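Local coordinates for protein alpha-galactosidase (Thermus thermophilus, PDB 6LCJ) that probably hydrolyses terminal alpha-galactosyl residues from galactosides as a hexameric, thermostable glycosidase of family GH36, at residues R47-P61 / P75-W88. Sequence-based numbering, arbitrary orientation.
Sequences RHGWQSWSLAAWVDP and PQADDPFLLEAGAW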
loop_
_atom_site.group_PDB
_atom_site.type_symbol
_atom_site.label_atom_id
_atom_site.label_comp_id
_atom_site.label_asym_id
_atom_site.label_seq_id
_atom_site.Cartn_x
_atom_site.Cartn_y
_atom_site.Cartn_z
ATOM N N ARG E 47 27.254 21.296 -5.054
ATOM C CA ARG E 47 27.031 19.869 -4.931
ATOM C C ARG E 47 28.179 19.175 -5.651
ATOM O O ARG E 47 28.192 19.101 -6.882
ATOM C CB ARG E 47 25.668 19.510 -5.513
ATOM C CG ARG E 47 25.186 18.117 -5.161
ATOM C CD ARG E 47 25.608 17.097 -6.203
ATOM N NE ARG E 47 25.125 15.773 -5.843
ATOM C CZ ARG E 47 25.498 14.652 -6.446
ATOM N NH1 ARG E 47 26.363 14.693 -7.447
ATOM N NH2 ARG E 47 25.001 13.481 -6.050
ATOM N N HIS E 48 29.157 18.687 -4.889
ATOM C CA HIS E 48 30.301 17.984 -5.468
ATOM C C HIS E 48 30.072 16.468 -5.469
ATOM O O HIS E 48 30.069 15.825 -4.413
ATOM C CB HIS E 48 31.588 18.312 -4.731
ATOM C CG HIS E 48 32.782 17.753 -5.428
ATOM N ND1 HIS E 48 33.553 16.741 -4.898
ATOM C CD2 HIS E 48 33.267 17.987 -6.671
ATOM C CE1 HIS E 48 34.489 16.408 -5.767
ATOM N NE2 HIS E 48 34.340 17.151 -6.852
ATOM N N GLY E 49 29.918 15.892 -6.658
ATOM C CA GLY E 49 29.753 14.454 -6.777
ATOM C C GLY E 49 31.021 13.678 -6.449
ATOM O O GLY E 49 32.136 14.206 -6.385
ATOM N N TRP E 50 30.832 12.371 -6.266
ATOM C CA TRP E 50 31.878 11.525 -5.698
ATOM C C TRP E 50 33.013 11.259 -6.678
ATOM O O TRP E 50 34.187 11.333 -6.305
ATOM C CB TRP E 50 31.281 10.202 -5.253
ATOM C CG TRP E 50 32.241 9.303 -4.538
ATOM C CD1 TRP E 50 33.174 9.662 -3.606
ATOM C CD2 TRP E 50 32.345 7.887 -4.688
ATOM N NE1 TRP E 50 33.849 8.553 -3.166
ATOM C CE2 TRP E 50 33.356 7.449 -3.808
ATOM C CE3 TRP E 50 31.663 6.938 -5.472
ATOM C CZ2 TRP E 50 33.713 6.106 -3.693
ATOM C CZ3 TRP E 50 32.009 5.607 -5.357
ATOM C CH2 TRP E 50 33.027 5.197 -4.472
ATOM N N GLN E 51 32.685 10.882 -7.911
ATOM C CA GLN E 51 33.678 10.385 -8.848
ATOM C C GLN E 51 33.628 11.178 -10.159
ATOM O O GLN E 51 32.835 12.111 -10.332
ATOM C CB GLN E 51 33.500 8.868 -9.077
ATOM C CG GLN E 51 32.092 8.428 -9.412
ATOM C CD GLN E 51 32.027 7.573 -10.667
ATOM O OE1 GLN E 51 32.710 7.859 -11.655
ATOM N NE2 GLN E 51 31.194 6.524 -10.641
ATOM N N SER E 52 34.509 10.789 -11.084
ATOM C CA SER E 52 34.690 11.490 -12.360
ATOM C C SER E 52 33.368 11.809 -13.046
ATOM O O SER E 52 33.108 12.961 -13.402
ATOM C CB SER E 52 35.559 10.640 -13.284
ATOM O OG SER E 52 36.897 10.608 -12.816
ATOM N N TRP E 53 32.520 10.794 -13.239
ATOM C CA TRP E 53 31.272 10.961 -13.977
ATOM C C TRP E 53 30.202 11.673 -13.156
ATOM O O TRP E 53 29.220 12.159 -13.731
ATOM C CB TRP E 53 30.761 9.587 -14.456
ATOM C CG TRP E 53 31.825 8.804 -15.192
ATOM C CD1 TRP E 53 32.789 9.314 -16.020
ATOM C CD2 TRP E 53 32.055 7.391 -15.139
ATOM N NE1 TRP E 53 33.592 8.311 -16.488
ATOM C CE2 TRP E 53 33.168 7.118 -15.964
ATOM C CE3 TRP E 53 31.427 6.325 -14.482
ATOM C CZ2 TRP E 53 33.670 5.817 -16.148
ATOM C CZ3 TRP E 53 31.940 5.021 -14.668
ATOM C CH2 TRP E 53 33.037 4.789 -15.496
ATOM N N SER E 54 30.377 11.763 -11.841
ATOM C CA SER E 54 29.339 12.315 -10.975
ATOM C C SER E 54 29.103 13.800 -11.251
ATOM O O SER E 54 29.983 14.520 -11.725
ATOM C CB SER E 54 29.711 12.115 -9.507
ATOM O OG SER E 54 29.689 10.742 -9.177
ATOM N N LEU E 55 27.890 14.250 -10.944
ATOM C CA LEU E 55 27.546 15.649 -11.132
ATOM C C LEU E 55 28.269 16.532 -10.121
ATOM O O LEU E 55 28.225 16.280 -8.908
ATOM C CB LEU E 55 26.040 15.850 -10.998
ATOM C CG LEU E 55 25.664 17.337 -11.074
ATOM C CD1 LEU E 55 25.455 17.781 -12.508
ATOM C CD2 LEU E 55 24.450 17.666 -10.207
ATOM N N ALA E 56 28.929 17.572 -10.622
ATOM C CA ALA E 56 29.403 18.681 -9.810
ATOM C C ALA E 56 28.772 19.955 -10.357
ATOM O O ALA E 56 28.980 20.294 -11.531
ATOM C CB ALA E 56 30.929 18.777 -9.835
ATOM N N ALA E 57 28.003 20.651 -9.519
ATOM C CA ALA E 57 27.295 21.842 -9.977
ATOM C C ALA E 57 26.696 22.565 -8.780
ATOM O O ALA E 57 26.579 21.999 -7.692
ATOM C CB ALA E 57 26.189 21.493 -10.980
ATOM N N TRP E 58 26.308 23.825 -9.009
ATOM C CA TRP E 58 25.544 24.599 -8.035
ATOM C C TRP E 58 24.066 24.266 -8.176
ATOM O O TRP E 58 23.513 24.316 -9.279
ATOM C CB TRP E 58 25.760 26.102 -8.242
ATOM C CG TRP E 58 27.124 26.585 -7.815
ATOM C CD1 TRP E 58 28.243 26.709 -8.601
ATOM C CD2 TRP E 58 27.519 26.976 -6.494
ATOM N NE1 TRP E 58 29.303 27.166 -7.847
ATOM C CE2 TRP E 58 28.888 27.339 -6.554
ATOM C CE3 TRP E 58 26.849 27.062 -5.267
ATOM C CZ2 TRP E 58 29.591 27.784 -5.441
ATOM C CZ3 TRP E 58 27.553 27.498 -4.160
ATOM C CH2 TRP E 58 28.913 27.857 -4.254
ATOM N N VAL E 59 23.424 23.915 -7.065
ATOM C CA VAL E 59 22.010 23.567 -7.078
ATOM C C VAL E 59 21.265 24.424 -6.058
ATOM O O VAL E 59 21.855 25.084 -5.200
ATOM C CB VAL E 59 21.761 22.066 -6.791
ATOM C CG1 VAL E 59 22.598 21.204 -7.700
ATOM C CG2 VAL E 59 22.019 21.749 -5.321
ATOM N N ASP E 60 19.941 24.384 -6.167
ATOM C CA ASP E 60 19.055 25.062 -5.235
ATOM C C ASP E 60 18.757 24.109 -4.086
ATOM O O ASP E 60 18.081 23.092 -4.299
ATOM C CB ASP E 60 17.771 25.475 -5.943
ATOM C CG ASP E 60 16.849 26.328 -5.081
ATOM O OD1 ASP E 60 17.067 26.460 -3.854
ATOM O OD2 ASP E 60 15.881 26.871 -5.657
ATOM N N PRO E 61 19.216 24.387 -2.863
ATOM C CA PRO E 61 18.955 23.455 -1.765
ATOM C C PRO E 61 17.516 23.461 -1.312
ATOM O O PRO E 61 17.173 22.674 -0.422
ATOM C CB PRO E 61 19.881 23.952 -0.642
ATOM C CG PRO E 61 20.411 25.291 -1.088
ATOM C CD PRO E 61 19.746 25.672 -2.374
ATOM N N PRO E 75 25.322 2.664 -8.717
ATOM C CA PRO E 75 26.705 2.459 -8.235
ATOM C C PRO E 75 27.776 3.023 -9.167
ATOM O O PRO E 75 28.885 3.321 -8.703
ATOM C CB PRO E 75 26.816 0.932 -8.101
ATOM C CG PRO E 75 25.389 0.459 -7.941
ATOM C CD PRO E 75 24.573 1.394 -8.802
ATOM N N GLN E 76 27.488 3.197 -10.455
ATOM C CA GLN E 76 28.463 3.761 -11.381
ATOM C C GLN E 76 28.212 5.236 -11.681
ATOM O O GLN E 76 28.916 5.809 -12.516
ATOM C CB GLN E 76 28.492 2.960 -12.690
ATOM C CG GLN E 76 27.458 3.373 -13.713
ATOM C CD GLN E 76 26.922 2.176 -14.479
ATOM O OE1 GLN E 76 26.791 1.097 -13.914
ATOM N NE2 GLN E 76 26.605 2.360 -15.765
ATOM N N ALA E 77 27.234 5.859 -11.017
ATOM C CA ALA E 77 26.904 7.266 -11.189
ATOM C C ALA E 77 27.491 8.148 -10.091
ATOM O O ALA E 77 27.972 9.252 -10.373
ATOM C CB ALA E 77 25.381 7.451 -11.238
ATOM N N ASP E 78 27.486 7.682 -8.844
ATOM C CA ASP E 78 27.913 8.516 -7.729
ATOM C C ASP E 78 28.114 7.616 -6.513
ATOM O O ASP E 78 27.909 6.401 -6.569
ATOM C CB ASP E 78 26.876 9.620 -7.465
ATOM C CG ASP E 78 27.490 10.918 -6.938
ATOM O OD1 ASP E 78 28.487 10.866 -6.179
ATOM O OD2 ASP E 78 26.945 12.001 -7.268
ATOM N N ASP E 79 28.539 8.227 -5.417
ATOM C CA ASP E 79 28.450 7.619 -4.099
ATOM C C ASP E 79 27.003 7.199 -3.849
ATOM O O ASP E 79 26.117 8.068 -3.807
ATOM C CB ASP E 79 28.925 8.638 -3.055
ATOM C CG ASP E 79 28.959 8.095 -1.631
ATOM O OD1 ASP E 79 28.211 7.148 -1.282
ATOM O OD2 ASP E 79 29.738 8.667 -0.839
ATOM N N PRO E 80 26.717 5.900 -3.683
ATOM C CA PRO E 80 25.313 5.470 -3.525
ATOM C C PRO E 80 24.571 6.180 -2.409
ATOM O O PRO E 80 23.368 6.432 -2.550
ATOM C CB PRO E 80 25.438 3.967 -3.259
ATOM C CG PRO E 80 26.725 3.578 -3.916
ATOM C CD PRO E 80 27.649 4.757 -3.707
ATOM N N PHE E 81 25.251 6.543 -1.320
ATOM C CA PHE E 81 24.598 7.317 -0.267
ATOM C C PHE E 81 24.048 8.628 -0.814
ATOM O O PHE E 81 22.885 8.974 -0.576
ATOM C CB PHE E 81 25.576 7.582 0.875
ATOM C CG PHE E 81 25.000 8.425 1.977
ATOM C CD1 PHE E 81 25.043 9.815 1.905
ATOM C CD2 PHE E 81 24.416 7.834 3.091
ATOM C CE1 PHE E 81 24.503 10.605 2.911
ATOM C CE2 PHE E 81 23.883 8.612 4.107
ATOM C CZ PHE E 81 23.924 10.004 4.011
ATOM N N LEU E 82 24.877 9.378 -1.547
ATOM C CA LEU E 82 24.462 10.659 -2.112
ATOM C C LEU E 82 23.225 10.545 -2.994
ATOM O O LEU E 82 22.534 11.542 -3.205
ATOM C CB LEU E 82 25.602 11.253 -2.948
ATOM C CG LEU E 82 26.613 12.228 -2.340
ATOM C CD1 LEU E 82 27.085 11.753 -0.985
ATOM C CD2 LEU E 82 27.780 12.366 -3.298
ATOM N N LEU E 83 22.948 9.361 -3.536
ATOM C CA LEU E 83 21.863 9.173 -4.484
ATOM C C LEU E 83 20.608 8.583 -3.851
ATOM O O LEU E 83 19.548 8.620 -4.477
ATOM C CB LEU E 83 22.325 8.271 -5.639
ATOM C CG LEU E 83 23.412 8.826 -6.555
ATOM C CD1 LEU E 83 23.678 7.870 -7.693
ATOM C CD2 LEU E 83 23.040 10.205 -7.082
ATOM N N GLU E 84 20.699 8.025 -2.645
ATOM C CA GLU E 84 19.525 7.511 -1.952
ATOM C C GLU E 84 18.941 8.509 -0.962
ATOM O O GLU E 84 17.894 8.227 -0.377
ATOM C CB GLU E 84 19.849 6.199 -1.202
ATOM C CG GLU E 84 20.590 5.126 -2.008
ATOM C CD GLU E 84 19.709 4.375 -3.011
ATOM O OE1 GLU E 84 18.503 4.173 -2.716
ATOM O OE2 GLU E 84 20.221 3.995 -4.091
ATOM N N ALA E 85 19.580 9.657 -0.759
ATOM C CA ALA E 85 19.216 10.566 0.323
ATOM C C ALA E 85 18.252 11.643 -0.159
ATOM O O ALA E 85 18.320 12.093 -1.308
ATOM C CB ALA E 85 20.468 11.215 0.917
ATOM N N GLY E 86 17.347 12.055 0.738
ATOM C CA GLY E 86 16.384 13.096 0.412
ATOM C C GLY E 86 16.920 14.506 0.533
ATOM O O GLY E 86 16.353 15.426 -0.061
ATOM N N ALA E 87 17.993 14.700 1.293
ATOM C CA ALA E 87 18.638 15.995 1.405
ATOM C C ALA E 87 19.792 16.069 0.409
ATOM O O ALA E 87 20.082 15.121 -0.315
ATOM C CB ALA E 87 19.089 16.239 2.844
ATOM N N TRP E 88 20.448 17.220 0.350
ATOM C CA TRP E 88 21.501 17.465 -0.630
ATOM C C TRP E 88 22.853 17.167 0.004
ATOM O O TRP E 88 23.331 17.938 0.845
ATOM C CB TRP E 88 21.450 18.903 -1.119
ATOM C CG TRP E 88 20.393 19.181 -2.151
ATOM C CD1 TRP E 88 19.210 19.839 -1.958
ATOM C CD2 TRP E 88 20.436 18.832 -3.542
ATOM N NE1 TRP E 88 18.519 19.917 -3.136
ATOM C CE2 TRP E 88 19.251 19.313 -4.127
ATOM C CE3 TRP E 88 21.362 18.166 -4.345
ATOM C CZ2 TRP E 88 18.963 19.140 -5.476
ATOM C CZ3 TRP E 88 21.078 18.006 -5.688
ATOM C CH2 TRP E 88 19.886 18.485 -6.237
HETATM O O HOH W 1 30.207 5.548 -8.635
HETATM O O HOH W 2 25.816 12.134 -9.895
#
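Arg-47 grips Asp-78 end-on where the loop joining antiparallel strands 44-48 and 56-59, in the N-terminal beta domain of this GH36 enzyme, reaches toward the TIM barrel. The buried end is a dense polar grip. In this salt bridge NH1 and NH2 of Arg-47 both close on Asp-78 OD2, at 2.8 and 2.7 Å, NH1 nearly along the C-O axis, NH2 from above the carboxylate plane, both bonds bent; guanidinium and carboxylate are nearly perpendicular (86°). NH1 also reaches Leu-55 O, which lies in the guanidinium plane and helps fix its rotation, while Leu-82 CD2 covers one face. Asp-78 OD1 takes Trp-50 N on its syn side, well out of the carboxylate plane, and Asp-79 N on its anti side, nearer that plane. Replacing Asp-78 by an alanine would probably leave the Arg-47 guanidinium without its countercharge and the backbone N-H of Trp-50 without its acceptor. Beside the carboxylate, Ser-54 OG donates to Ala-77 O at 2.6 Å. Trp-50 lays a ring face against Asp-79 CB and sends NE1 to Glu-317. Toward the partly exposed end apolar groups carry the contact, with no salt bridge; Trp-88 NE1 bonds to Gln-63 O, and Val-59 CG2 makes a CH-pi contact over the Trp-88 six-membered ring, 3.6 Å from its centroid and just 6° off its normal.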